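Local atomic coordinates of AT-less polyketide synthase (Streptomyces platensis subsp. rosaceus, PDB entry 4TKT), a protein that probably catalyses a decarboxylative condensation that extends a polyketide chain, as a ketosynthase domain of the isomigrastatin assembly line, which lacks built-in acyltransferases. Residues I315-H321 with L421-F427; V207-V213 with V253-R259; A346-I352 with F398-V404; I275-A279 with A304-V310. The contacts are given in a common frame with arbitrary orientation. Residue numbers count along the deposited sequence, not the author numbering.

Interaction 1 (I315-H321 with L421-F427); sequences IGCIEAH and LGGLSSF
Two neighbouring parallel strands can carry residues into an active site, and this pair is probably an instance. The axes of strands 317-319 and 421-427 come within 4.7 Å, with 20° between their directions, pairing C317 with G422, I318 with G423 and E319 with L424. Backbone hydrogen bonds pass to and fro: G316 N to L421 O (2.8 Å), G423 N to C317 O (3.0 Å), E319 N to G423 O (2.8 Å) and S425 N to E319 O (3.2 Å).

Apolar contacts flank them. I315 CD1 meets L421 CG at 3.6 Å, and E319 CG meets L424 CD1 at 3.6 Å. I318 (m, m) folds over G423; a CB on G423 would fall 2.6 Å from I318 CD1, a clash. The carboxylate of E319 turns away to K373 and the backbone of A355.

Beyond the strand, the H321 ring (chi1 t) leans across the partner: F427 CB packs over its face, 4.1 Å from the centroid, and the F427 ring (chi1 m) lies obliquely, centroids 5.5 Å apart. H361 also meets H321, and S426 OG bonds to the backbone oxygen of C186. This convergence is consistent with the Cys-His-His active site of thiolase-fold ketosynthases.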
loop_
_atom_site.group_PDB
_atom_site.type_symbol
_atom_site.label_atom_id
_atom_site.label_comp_id
_atom_site.label_asym_id
_atom_site.label_seq_id
_atom_site.Cartn_x
_atom_site.Cartn_y
_atom_site.Cartn_z
ATOM N N ILE A 315 4.971 6.945 -22.889
ATOM C CA ILE A 315 4.261 7.083 -21.619
ATOM C C ILE A 315 2.758 7.162 -21.858
ATOM O O ILE A 315 2.279 8.051 -22.562
ATOM C CB ILE A 315 4.697 8.336 -20.833
ATOM C CG1 ILE A 315 6.198 8.308 -20.539
ATOM C CG2 ILE A 315 3.905 8.447 -19.536
ATOM C CD1 ILE A 315 6.594 7.332 -19.471
ATOM N N GLY A 316 2.019 6.224 -21.275
ATOM C CA GLY A 316 0.587 6.150 -21.491
ATOM C C GLY A 316 -0.214 6.926 -20.467
ATOM O O GLY A 316 -1.315 7.393 -20.754
ATOM N N CYS A 317 0.341 7.070 -19.269
ATOM C CA CYS A 317 -0.374 7.724 -18.182
ATOM C C CYS A 317 0.576 8.354 -17.170
ATOM O O CYS A 317 1.604 7.776 -16.821
ATOM C CB CYS A 317 -1.295 6.721 -17.481
ATOM S SG CYS A 317 -2.129 7.352 -16.008
ATOM N N ILE A 318 0.223 9.549 -16.710
ATOM C CA ILE A 318 0.952 10.213 -15.638
ATOM C C ILE A 318 0.045 10.406 -14.430
ATOM O O ILE A 318 -0.986 11.074 -14.521
ATOM C CB ILE A 318 1.497 11.585 -16.074
ATOM C CG1 ILE A 318 2.605 11.425 -17.118
ATOM C CG2 ILE A 318 2.022 12.349 -14.870
ATOM C CD1 ILE A 318 3.896 10.871 -16.563
ATOM N N GLU A 319 0.421 9.810 -13.304
ATOM C CA GLU A 319 -0.271 10.063 -12.047
ATOM C C GLU A 319 0.382 11.254 -11.354
ATOM O O GLU A 319 1.437 11.126 -10.731
ATOM C CB GLU A 319 -0.254 8.822 -11.151
ATOM C CG GLU A 319 -0.821 9.037 -9.752
ATOM C CD GLU A 319 -2.289 9.415 -9.751
ATOM O OE1 GLU A 319 -2.971 9.182 -10.771
ATOM O OE2 GLU A 319 -2.762 9.945 -8.723
ATOM N N ALA A 320 -0.251 12.415 -11.480
ATOM C CA ALA A 320 0.348 13.675 -11.051
ATOM C C ALA A 320 0.185 13.947 -9.557
ATOM O O ALA A 320 -0.618 13.312 -8.875
ATOM C CB ALA A 320 -0.244 14.825 -11.855
ATOM N N HIS A 321 0.971 14.897 -9.065
ATOM C CA HIS A 321 0.835 15.398 -7.706
ATOM C C HIS A 321 -0.573 15.958 -7.526
ATOM O O HIS A 321 -1.336 15.481 -6.686
ATOM C CB HIS A 321 1.895 16.468 -7.427
ATOM C CG HIS A 321 2.049 16.814 -5.979
ATOM N ND1 HIS A 321 2.214 15.860 -4.999
ATOM C CD2 HIS A 321 2.082 18.012 -5.349
ATOM C CE1 HIS A 321 2.332 16.455 -3.825
ATOM N NE2 HIS A 321 2.257 17.761 -4.010
ATOM N N LEU A 421 3.296 1.835 -20.043
ATOM C CA LEU A 421 4.300 2.655 -19.374
ATOM C C LEU A 421 3.663 3.827 -18.635
ATOM O O LEU A 421 2.825 4.540 -19.188
ATOM C CB LEU A 421 5.322 3.163 -20.392
ATOM C CG LEU A 421 6.644 3.708 -19.857
ATOM C CD1 LEU A 421 7.349 2.664 -19.012
ATOM C CD2 LEU A 421 7.529 4.149 -21.011
ATOM N N GLY A 422 4.063 4.023 -17.383
ATOM C CA GLY A 422 3.479 5.068 -16.564
ATOM C C GLY A 422 4.490 5.878 -15.777
ATOM O O GLY A 422 5.612 5.433 -15.536
ATOM N N GLY A 423 4.081 7.078 -15.376
ATOM C CA GLY A 423 4.916 7.953 -14.573
ATOM C C GLY A 423 4.186 8.436 -13.334
ATOM O O GLY A 423 2.968 8.617 -13.348
ATOM N N LEU A 424 4.933 8.650 -12.258
ATOM C CA LEU A 424 4.339 9.017 -10.979
ATOM C C LEU A 424 5.150 10.108 -10.292
ATOM O O LEU A 424 6.347 9.944 -10.055
ATOM C CB LEU A 424 4.234 7.784 -10.080
ATOM C CG LEU A 424 3.871 7.979 -8.609
ATOM C CD1 LEU A 424 2.455 8.508 -8.459
ATOM C CD2 LEU A 424 4.037 6.669 -7.858
ATOM N N SER A 425 4.495 11.220 -9.970
ATOM C CA SER A 425 5.172 12.353 -9.344
ATOM C C SER A 425 4.685 12.619 -7.922
ATOM O O SER A 425 3.517 12.405 -7.601
ATOM C CB SER A 425 4.986 13.617 -10.185
ATOM O OG SER A 425 5.542 13.461 -11.477
ATOM N N SER A 426 5.593 13.093 -7.077
ATOM C CA SER A 426 5.239 13.521 -5.730
ATOM C C SER A 426 6.178 14.640 -5.303
ATOM O O SER A 426 7.399 14.471 -5.296
ATOM C CB SER A 426 5.301 12.352 -4.745
ATOM O OG SER A 426 4.633 12.667 -3.536
ATOM N N PHE A 427 5.602 15.786 -4.959
ATOM C CA PHE A 427 6.386 16.981 -4.679
ATOM C C PHE A 427 6.144 17.479 -3.260
ATOM O O PHE A 427 5.041 17.904 -2.921
ATOM C CB PHE A 427 6.052 18.082 -5.689
ATOM C CG PHE A 427 6.206 17.657 -7.124
ATOM C CD1 PHE A 427 7.307 16.918 -7.529
ATOM C CD2 PHE A 427 5.246 17.991 -8.067
ATOM C CE1 PHE A 427 7.450 16.525 -8.852
ATOM C CE2 PHE A 427 5.384 17.600 -9.390
ATOM C CZ PHE A 427 6.489 16.867 -9.783
#

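Interaction 2 (V207-V213 with V253-R259); sequences VALAGGV and VGAVLLR
L209 (t, p) overlaps L257 (t, p) across two antiparallel strands, CD1 to CD1 at 3.7 Å, within the N-terminal half of the thiolase fold, where strand 252-260 runs against its neighbour 208-214. The strand axes come within 4.5 Å, with 163° between their directions. Regular two-residue alternation sets the register: A208-L258, A210-V256 and G212-G254 are hydrogen-bonded pairs, whereas L209-L257, G211-A255 and V213-V253 are non-hydrogen-bonded.

Each hydrogen-bonded pair makes two bonds: A208 N to L258 O (2.9 Å) and L258 N to A208 O (2.6 Å); A210 N to V256 O (2.9 Å) and V256 N to A210 O (2.7 Å); G212 N to G254 O and G254 N to G212 O (both 3.1 Å).

The face of L209, A255, L257 and V253 is covered by helices 93-109 and 113-121; V213 CG2 touches V253 CG2 there at 3.7 Å. On the face of A208, A210 and L258, where A210 CB approaches L258 CD1 (4.1 Å), helix 188-202 packs. At the corner of the chain, V207 CG1 lies 4.0 Å from R259 CD, while the extended R259 side chain reaches D267 and D269 in salt bridges. Near-flat G211 (phi/psi -174/-176) brings the strands closest: its CA stands 3.9 Å from A255 CA, and a CB on it would fall 2.1 Å from G254 O.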
loop_
_atom_site.group_PDB
_atom_site.type_symbol
_atom_site.label_atom_id
_atom_site.label_comp_id
_atom_site.label_asym_id
_atom_site.label_seq_id
_atom_site.Cartn_x
_atom_site.Cartn_y
_atom_site.Cartn_z
ATOM N N VAL A 207 15.404 -8.351 -0.626
ATOM C CA VAL A 207 14.086 -7.781 -0.863
ATOM C C VAL A 207 13.936 -6.527 -0.022
ATOM O O VAL A 207 14.680 -6.318 0.938
ATOM C CB VAL A 207 12.949 -8.768 -0.526
ATOM C CG1 VAL A 207 13.176 -10.096 -1.224
ATOM C CG2 VAL A 207 12.837 -8.963 0.977
ATOM N N ALA A 208 12.972 -5.690 -0.380
ATOM C CA ALA A 208 12.760 -4.457 0.356
ATOM C C ALA A 208 11.285 -4.115 0.461
ATOM O O ALA A 208 10.553 -4.119 -0.529
ATOM C CB ALA A 208 13.520 -3.314 -0.293
ATOM N N LEU A 209 10.860 -3.827 1.682
ATOM C CA LEU A 209 9.532 -3.302 1.927
ATOM C C LEU A 209 9.594 -1.777 1.894
ATOM O O LEU A 209 10.339 -1.165 2.660
ATOM C CB LEU A 209 9.007 -3.796 3.272
ATOM C CG LEU A 209 7.495 -3.810 3.453
ATOM C CD1 LEU A 209 6.860 -4.685 2.392
ATOM C CD2 LEU A 209 7.151 -4.309 4.845
ATOM N N ALA A 210 8.833 -1.167 0.994
ATOM C CA ALA A 210 8.810 0.286 0.891
ATOM C C ALA A 210 7.380 0.798 0.919
ATOM O O ALA A 210 6.504 0.246 0.257
ATOM C CB ALA A 210 9.512 0.745 -0.374
ATOM N N GLY A 211 7.144 1.853 1.690
ATOM C CA GLY A 211 5.815 2.422 1.784
ATOM C C GLY A 211 5.765 3.697 2.595
ATOM O O GLY A 211 6.793 4.208 3.042
ATOM N N GLY A 212 4.554 4.212 2.782
ATOM C CA GLY A 212 4.343 5.432 3.534
ATOM C C GLY A 212 3.107 5.347 4.407
ATOM O O GLY A 212 2.206 4.549 4.155
ATOM N N VAL A 213 3.069 6.172 5.444
ATOM C CA VAL A 213 1.930 6.210 6.344
ATOM C C VAL A 213 1.640 7.650 6.753
ATOM O O VAL A 213 2.557 8.432 7.013
ATOM C CB VAL A 213 2.167 5.337 7.598
ATOM C CG1 VAL A 213 3.481 5.704 8.274
ATOM C CG2 VAL A 213 1.003 5.452 8.571
ATOM N N VAL A 253 -2.354 4.344 4.553
ATOM C CA VAL A 253 -1.217 3.472 4.820
ATOM C C VAL A 253 -1.036 2.522 3.645
ATOM O O VAL A 253 -1.987 1.866 3.229
ATOM C CB VAL A 253 -1.396 2.640 6.107
ATOM C CG1 VAL A 253 -0.083 1.978 6.488
ATOM C CG2 VAL A 253 -1.905 3.500 7.251
ATOM N N GLY A 254 0.175 2.443 3.110
ATOM C CA GLY A 254 0.433 1.564 1.986
ATOM C C GLY A 254 1.869 1.090 1.944
ATOM O O GLY A 254 2.752 1.714 2.536
ATOM N N ALA A 255 2.102 -0.016 1.244
ATOM C CA ALA A 255 3.449 -0.555 1.096
ATOM C C ALA A 255 3.568 -1.472 -0.116
ATOM O O ALA A 255 2.580 -2.038 -0.583
ATOM C CB ALA A 255 3.861 -1.299 2.353
ATOM N N VAL A 256 4.788 -1.602 -0.624
ATOM C CA VAL A 256 5.085 -2.560 -1.679
ATOM C C VAL A 256 6.290 -3.402 -1.289
ATOM O O VAL A 256 7.187 -2.932 -0.588
ATOM C CB VAL A 256 5.367 -1.867 -3.028
ATOM C CG1 VAL A 256 4.079 -1.385 -3.660
ATOM C CG2 VAL A 256 6.341 -0.717 -2.843
ATOM N N LEU A 257 6.299 -4.656 -1.730
ATOM C CA LEU A 257 7.467 -5.507 -1.569
ATOM C C LEU A 257 8.279 -5.460 -2.857
ATOM O O LEU A 257 7.788 -5.835 -3.921
ATOM C CB LEU A 257 7.061 -6.944 -1.232
ATOM C CG LEU A 257 8.174 -7.850 -0.697
ATOM C CD1 LEU A 257 8.812 -7.247 0.543
ATOM C CD2 LEU A 257 7.645 -9.241 -0.392
ATOM N N LEU A 258 9.516 -4.982 -2.758
ATOM C CA LEU A 258 10.347 -4.770 -3.939
ATOM C C LEU A 258 11.452 -5.811 -4.066
ATOM O O LEU A 258 11.969 -6.315 -3.069
ATOM C CB LEU A 258 10.954 -3.368 -3.911
ATOM C CG LEU A 258 9.943 -2.226 -3.868
ATOM C CD1 LEU A 258 10.656 -0.888 -3.947
ATOM C CD2 LEU A 258 8.936 -2.373 -4.995
ATOM N N ARG A 259 11.825 -6.106 -5.306
ATOM C CA ARG A 259 12.759 -7.184 -5.597
ATOM C C ARG A 259 13.309 -7.060 -7.018
ATOM O O ARG A 259 12.577 -6.678 -7.929
ATOM C CB ARG A 259 12.058 -8.529 -5.411
ATOM C CG ARG A 259 12.962 -9.723 -5.511
ATOM C CD ARG A 259 12.260 -10.979 -5.053
ATOM N NE ARG A 259 13.219 -12.058 -4.863
ATOM C CZ ARG A 259 12.884 -13.314 -4.604
ATOM N NH1 ARG A 259 11.604 -13.647 -4.510
ATOM N NH2 ARG A 259 13.826 -14.233 -4.445
#

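Interaction 3 (A346-I352 with F398-V404); sequences ARNFCAI and FADSPFV
This is a parallel edge-strand contact, partly buried, in which a loop and strand start (346-352) join the outermost strand 403-405 and its lead-in. C350 pairs with F403 and A351 with V404. V404 N bonds to C350 O (2.8 Å), and I352 N to V404 O weakly (3.4 Å). Before the strands begin, P402 O accepts from both F349 N (2.8 Å) and C350 N (2.9 Å), and S401 O from N348 N (2.8 Å); N348 is left-handed (60/49).

S401 OG shapes the incoming loop as an ST turn, accepting from F403 N (3.2 Å) and donating to F398 O (2.5 Å). On the exposed side, R347 (chi1 m) holds A399 O through NE (3.1 Å) and NH2 (3.2 Å).

I352 (t, t) sets CD1 over the F403 ring (chi1 m), 4.1 Å from the centroid, and F349 CE1 meets P402 CB at 3.6 Å. Helix 328-340 covers F403; helix 366-380 links parallel neighbours 350-353 and 403-405, a beta-alpha-beta connection at the sheet edge.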
loop_
_atom_site.group_PDB
_atom_site.type_symbol
_atom_site.label_atom_id
_atom_site.label_comp_id
_atom_site.label_asym_id
_atom_site.label_seq_id
_atom_site.Cartn_x
_atom_site.Cartn_y
_atom_site.Cartn_z
ATOM N N ALA A 346 5.147 16.042 -29.631
ATOM C CA ALA A 346 3.811 15.469 -29.766
ATOM C C ALA A 346 2.826 16.068 -28.764
ATOM O O ALA A 346 3.221 16.575 -27.711
ATOM C CB ALA A 346 3.872 13.956 -29.608
ATOM N N ARG A 347 1.539 16.002 -29.096
ATOM C CA ARG A 347 0.500 16.593 -28.261
ATOM C C ARG A 347 -0.644 15.624 -27.981
ATOM O O ARG A 347 -1.076 14.888 -28.867
ATOM C CB ARG A 347 -0.053 17.858 -28.921
ATOM C CG ARG A 347 0.926 19.017 -28.978
ATOM C CD ARG A 347 0.420 20.121 -29.891
ATOM N NE ARG A 347 -1.003 20.385 -29.690
ATOM C CZ ARG A 347 -1.905 20.404 -30.667
ATOM N NH1 ARG A 347 -1.535 20.183 -31.922
ATOM N NH2 ARG A 347 -3.179 20.650 -30.390
ATOM N N ASN A 348 -1.118 15.631 -26.737
ATOM C CA ASN A 348 -2.332 14.916 -26.347
ATOM C C ASN A 348 -2.284 13.409 -26.584
ATOM O O ASN A 348 -3.211 12.838 -27.157
ATOM C CB ASN A 348 -3.533 15.508 -27.087
ATOM C CG ASN A 348 -3.580 17.016 -26.997
ATOM O OD1 ASN A 348 -3.335 17.592 -25.938
ATOM N ND2 ASN A 348 -3.884 17.669 -28.114
ATOM N N PHE A 349 -1.211 12.766 -26.134
ATOM C CA PHE A 349 -1.064 11.322 -26.288
ATOM C C PHE A 349 -1.055 10.616 -24.936
ATOM O O PHE A 349 -1.226 9.398 -24.853
ATOM C CB PHE A 349 0.217 10.991 -27.060
ATOM C CG PHE A 349 1.474 11.500 -26.403
ATOM C CD1 PHE A 349 1.976 12.753 -26.718
ATOM C CD2 PHE A 349 2.154 10.725 -25.478
ATOM C CE1 PHE A 349 3.132 13.224 -26.119
ATOM C CE2 PHE A 349 3.308 11.191 -24.873
ATOM C CZ PHE A 349 3.798 12.441 -25.196
ATOM N N CYS A 350 -0.857 11.395 -23.878
ATOM C CA CYS A 350 -0.698 10.856 -22.535
ATOM C C CYS A 350 -1.877 11.230 -21.644
ATOM O O CYS A 350 -2.376 12.350 -21.703
ATOM C CB CYS A 350 0.612 11.359 -21.922
ATOM S SG CYS A 350 1.013 10.686 -20.299
ATOM N N ALA A 351 -2.326 10.286 -20.824
ATOM C CA ALA A 351 -3.404 10.554 -19.884
ATOM C C ALA A 351 -2.832 11.146 -18.605
ATOM O O ALA A 351 -1.680 10.886 -18.255
ATOM C CB ALA A 351 -4.184 9.286 -19.583
ATOM N N ILE A 352 -3.633 11.948 -17.914
ATOM C CA ILE A 352 -3.189 12.558 -16.669
ATOM C C ILE A 352 -4.359 12.729 -15.699
ATOM O O ILE A 352 -5.499 12.951 -16.109
ATOM C CB ILE A 352 -2.494 13.921 -16.929
ATOM C CG1 ILE A 352 -1.729 14.391 -15.687
ATOM C CG2 ILE A 352 -3.491 14.970 -17.414
ATOM C CD1 ILE A 352 -0.876 15.618 -15.927
ATOM N N PHE A 398 -4.192 22.468 -21.772
ATOM C CA PHE A 398 -3.961 21.050 -22.025
ATOM C C PHE A 398 -3.946 20.734 -23.514
ATOM O O PHE A 398 -3.362 19.738 -23.938
ATOM C CB PHE A 398 -5.020 20.204 -21.318
ATOM C CG PHE A 398 -4.651 19.830 -19.913
ATOM C CD1 PHE A 398 -3.362 19.426 -19.609
ATOM C CD2 PHE A 398 -5.587 19.890 -18.895
ATOM C CE1 PHE A 398 -3.014 19.082 -18.319
ATOM C CE2 PHE A 398 -5.246 19.547 -17.599
ATOM C CZ PHE A 398 -3.957 19.143 -17.312
ATOM N N ALA A 399 -4.591 21.590 -24.302
ATOM C CA ALA A 399 -4.621 21.429 -25.750
ATOM C C ALA A 399 -3.213 21.485 -26.331
ATOM O O ALA A 399 -2.862 20.695 -27.209
ATOM C CB ALA A 399 -5.500 22.494 -26.381
ATOM N N ASP A 400 -2.410 22.423 -25.838
ATOM C CA ASP A 400 -1.015 22.533 -26.251
ATOM C C ASP A 400 -0.119 21.867 -25.214
ATOM O O ASP A 400 0.733 22.509 -24.600
ATOM C CB ASP A 400 -0.619 23.998 -26.445
ATOM C CG ASP A 400 0.733 24.153 -27.117
ATOM O OD1 ASP A 400 1.148 23.226 -27.844
ATOM O OD2 ASP A 400 1.379 25.204 -26.919
ATOM N N SER A 401 -0.329 20.570 -25.021
ATOM C CA SER A 401 0.416 19.804 -24.034
ATOM C C SER A 401 0.456 18.342 -24.464
ATOM O O SER A 401 -0.304 17.935 -25.342
ATOM C CB SER A 401 -0.223 19.945 -22.651
ATOM O OG SER A 401 -1.391 19.149 -22.553
ATOM N N PRO A 402 1.345 17.543 -23.855
ATOM C CA PRO A 402 1.343 16.110 -24.166
ATOM C C PRO A 402 0.109 15.395 -23.628
ATOM O O PRO A 402 -0.121 14.239 -23.975
ATOM C CB PRO A 402 2.602 15.590 -23.460
ATOM C CG PRO A 402 3.443 16.792 -23.214
ATOM C CD PRO A 402 2.487 17.919 -23.003
ATOM N N PHE A 403 -0.678 16.080 -22.805
ATOM C CA PHE A 403 -1.679 15.405 -21.990
ATOM C C PHE A 403 -3.127 15.577 -22.431
ATOM O O PHE A 403 -3.469 16.483 -23.191
ATOM C CB PHE A 403 -1.557 15.874 -20.540
ATOM C CG PHE A 403 -0.167 15.793 -19.996
ATOM C CD1 PHE A 403 0.420 14.565 -19.747
ATOM C CD2 PHE A 403 0.553 16.944 -19.731
ATOM C CE1 PHE A 403 1.702 14.485 -19.244
ATOM C CE2 PHE A 403 1.835 16.871 -19.228
ATOM C CZ PHE A 403 2.410 15.639 -18.984
ATOM N N VAL A 404 -3.963 14.670 -21.936
ATOM C CA VAL A 404 -5.413 14.799 -21.987
ATOM C C VAL A 404 -5.965 14.451 -20.608
ATOM O O VAL A 404 -5.778 13.335 -20.124
ATOM C CB VAL A 404 -6.048 13.880 -23.048
ATOM C CG1 VAL A 404 -7.560 13.870 -22.901
ATOM C CG2 VAL A 404 -5.649 14.323 -24.443
#

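Interaction 4 (I275-A279 with A304-V310); sequences IRGTA and AWRRAGV
Strand 275-279 crosses segment 304-308, the C-terminal end of helix 294-308, at 144° between their directions, axes 6.0 Å apart at closest. The strand is irregular: R276 (-88/-34) and G277 (-166/151) both face V437 of the adjoining strand, a classic beta bulge. The helix ends at A308, and G309 leaves it with positive phi (69/32).

So close an approach depends on small residues. G277 CA lies 4.1 Å from A308 CA, and a CB on G277 would stand only 2.6 Å from A304 O. R276 O receives a CA-H...O contact from A308 CA (3.3 Å), while A279 CB packs on A304 CB at 3.7 Å and R276 CB on A308 CB at 3.5 Å.

Two arginines then reach across in opposite senses. R276 (chi1 m) curls over the helix end, its NH2 making a weak bond to A308 O (2.9 Å), with V310 CG1 3.8 Å from NE. In the crystal, exposed R307 (chi1 t) donates to T278 O from NE (3.2 Å) and weakly from NH2 (3.4 Å).

Away from the helix, T278 OG1 bonds to H194 and I275 packs on helix 188-202; strand 432-439 lies alongside 273-282 and touches W305 and A308.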
loop_
_atom_site.group_PDB
_atom_site.type_symbol
_atom_site.label_atom_id
_atom_site.label_comp_id
_atom_site.label_asym_id
_atom_site.label_seq_id
_atom_site.Cartn_x
_atom_site.Cartn_y
_atom_site.Cartn_z
ATOM N N ILE A 275 9.436 -1.313 -11.566
ATOM C CA ILE A 275 9.989 0.030 -11.456
ATOM C C ILE A 275 11.213 0.148 -12.354
ATOM O O ILE A 275 12.211 -0.540 -12.148
ATOM C CB ILE A 275 10.367 0.371 -10.005
ATOM C CG1 ILE A 275 9.126 0.316 -9.112
ATOM C CG2 ILE A 275 11.020 1.742 -9.932
ATOM C CD1 ILE A 275 9.412 0.571 -7.650
ATOM N N ARG A 276 11.127 1.014 -13.359
ATOM C CA ARG A 276 12.202 1.167 -14.331
ATOM C C ARG A 276 13.233 2.192 -13.874
ATOM O O ARG A 276 14.425 2.048 -14.144
ATOM C CB ARG A 276 11.635 1.571 -15.693
ATOM C CG ARG A 276 10.818 0.492 -16.384
ATOM C CD ARG A 276 11.678 -0.367 -17.301
ATOM N NE ARG A 276 12.314 0.419 -18.357
ATOM C CZ ARG A 276 12.792 -0.095 -19.487
ATOM N NH1 ARG A 276 12.699 -1.397 -19.722
ATOM N NH2 ARG A 276 13.356 0.694 -20.390
ATOM N N GLY A 277 12.768 3.228 -13.181
ATOM C CA GLY A 277 13.647 4.285 -12.720
ATOM C C GLY A 277 13.027 5.199 -11.679
ATOM O O GLY A 277 11.811 5.394 -11.643
ATOM N N THR A 278 13.873 5.750 -10.818
ATOM C CA THR A 278 13.441 6.724 -9.824
ATOM C C THR A 278 14.412 7.893 -9.794
ATOM O O THR A 278 15.566 7.760 -10.197
ATOM C CB THR A 278 13.352 6.114 -8.414
ATOM O OG1 THR A 278 14.660 5.722 -7.978
ATOM C CG2 THR A 278 12.430 4.904 -8.402
ATOM N N ALA A 279 13.944 9.040 -9.316
ATOM C CA ALA A 279 14.805 10.207 -9.196
ATOM C C ALA A 279 14.330 11.116 -8.076
ATOM O O ALA A 279 13.142 11.170 -7.768
ATOM C CB ALA A 279 14.862 10.963 -10.507
ATOM N N ALA A 304 14.639 10.594 -13.956
ATOM C CA ALA A 304 14.027 9.287 -13.756
ATOM C C ALA A 304 13.858 8.582 -15.094
ATOM O O ALA A 304 14.100 7.381 -15.207
ATOM C CB ALA A 304 12.688 9.425 -13.047
ATOM N N TRP A 305 13.447 9.341 -16.104
ATOM C CA TRP A 305 13.290 8.810 -17.453
ATOM C C TRP A 305 14.608 8.270 -18.003
ATOM O O TRP A 305 14.647 7.177 -18.566
ATOM C CB TRP A 305 12.736 9.888 -18.386
ATOM C CG TRP A 305 11.287 10.196 -18.157
ATOM C CD1 TRP A 305 10.426 9.528 -17.338
ATOM C CD2 TRP A 305 10.529 11.253 -18.761
ATOM N NE1 TRP A 305 9.178 10.102 -17.392
ATOM C CE2 TRP A 305 9.215 11.163 -18.259
ATOM C CE3 TRP A 305 10.833 12.267 -19.676
ATOM C CZ2 TRP A 305 8.206 12.046 -18.644
ATOM C CZ3 TRP A 305 9.831 13.144 -20.053
ATOM C CH2 TRP A 305 8.533 13.028 -19.537
ATOM N N ARG A 306 15.684 9.033 -17.831
ATOM C CA ARG A 306 16.996 8.624 -18.324
ATOM C C ARG A 306 17.465 7.353 -17.624
ATOM O O ARG A 306 17.982 6.438 -18.259
ATOM C CB ARG A 306 18.022 9.744 -18.132
ATOM N N ARG A 307 17.271 7.305 -16.312
ATOM C CA ARG A 307 17.651 6.141 -15.522
ATOM C C ARG A 307 16.803 4.928 -15.895
ATOM O O ARG A 307 17.260 3.787 -15.811
ATOM C CB ARG A 307 17.515 6.451 -14.032
ATOM C CG ARG A 307 17.931 5.323 -13.104
ATOM C CD ARG A 307 18.875 5.840 -12.034
ATOM N NE ARG A 307 18.398 7.095 -11.458
ATOM C CZ ARG A 307 19.167 7.954 -10.798
ATOM N NH1 ARG A 307 20.458 7.697 -10.634
ATOM N NH2 ARG A 307 18.649 9.073 -10.310
ATOM N N ALA A 308 15.568 5.185 -16.313
ATOM C CA ALA A 308 14.643 4.127 -16.697
ATOM C C ALA A 308 14.927 3.628 -18.108
ATOM O O ALA A 308 14.581 2.500 -18.459
ATOM C CB ALA A 308 13.210 4.616 -16.591
ATOM N N GLY A 309 15.553 4.477 -18.916
ATOM C CA GLY A 309 15.873 4.127 -20.287
ATOM C C GLY A 309 14.640 4.017 -21.162
ATOM O O GLY A 309 14.598 3.218 -22.096
ATOM N N VAL A 310 13.631 4.827 -20.860
ATOM C CA VAL A 310 12.375 4.790 -21.597
ATOM C C VAL A 310 12.291 5.913 -22.624
ATOM O O VAL A 310 13.048 6.882 -22.563
ATOM C CB VAL A 310 11.161 4.893 -20.648
ATOM C CG1 VAL A 310 11.215 3.800 -19.594
ATOM C CG2 VAL A 310 11.120 6.260 -19.989
#

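In the fold
The thiolase fold has two sheets, one in each half, joined here locally through strands 9-17 and 273-282. Interaction 2 lies in the N-terminal half; interactions 4, 1 and 3 lie in the C-terminal half. Along the chain, interaction 2 comes first, then 4, then 1, whose loop encloses 3. Interactions 1 and 3, centres about 13 Å apart, share neighbouring strands 317-319 and 350-353. Interaction 4, about 12 Å from interaction 1 and 19 Å from interaction 2 between centres, touches both. Helix 188-202 packs on both halves, as a middle layer would. The centres of interactions 2 and 3 are about 31 Å apart. The C-terminal-half contacts frame the probable active-site histidine H321.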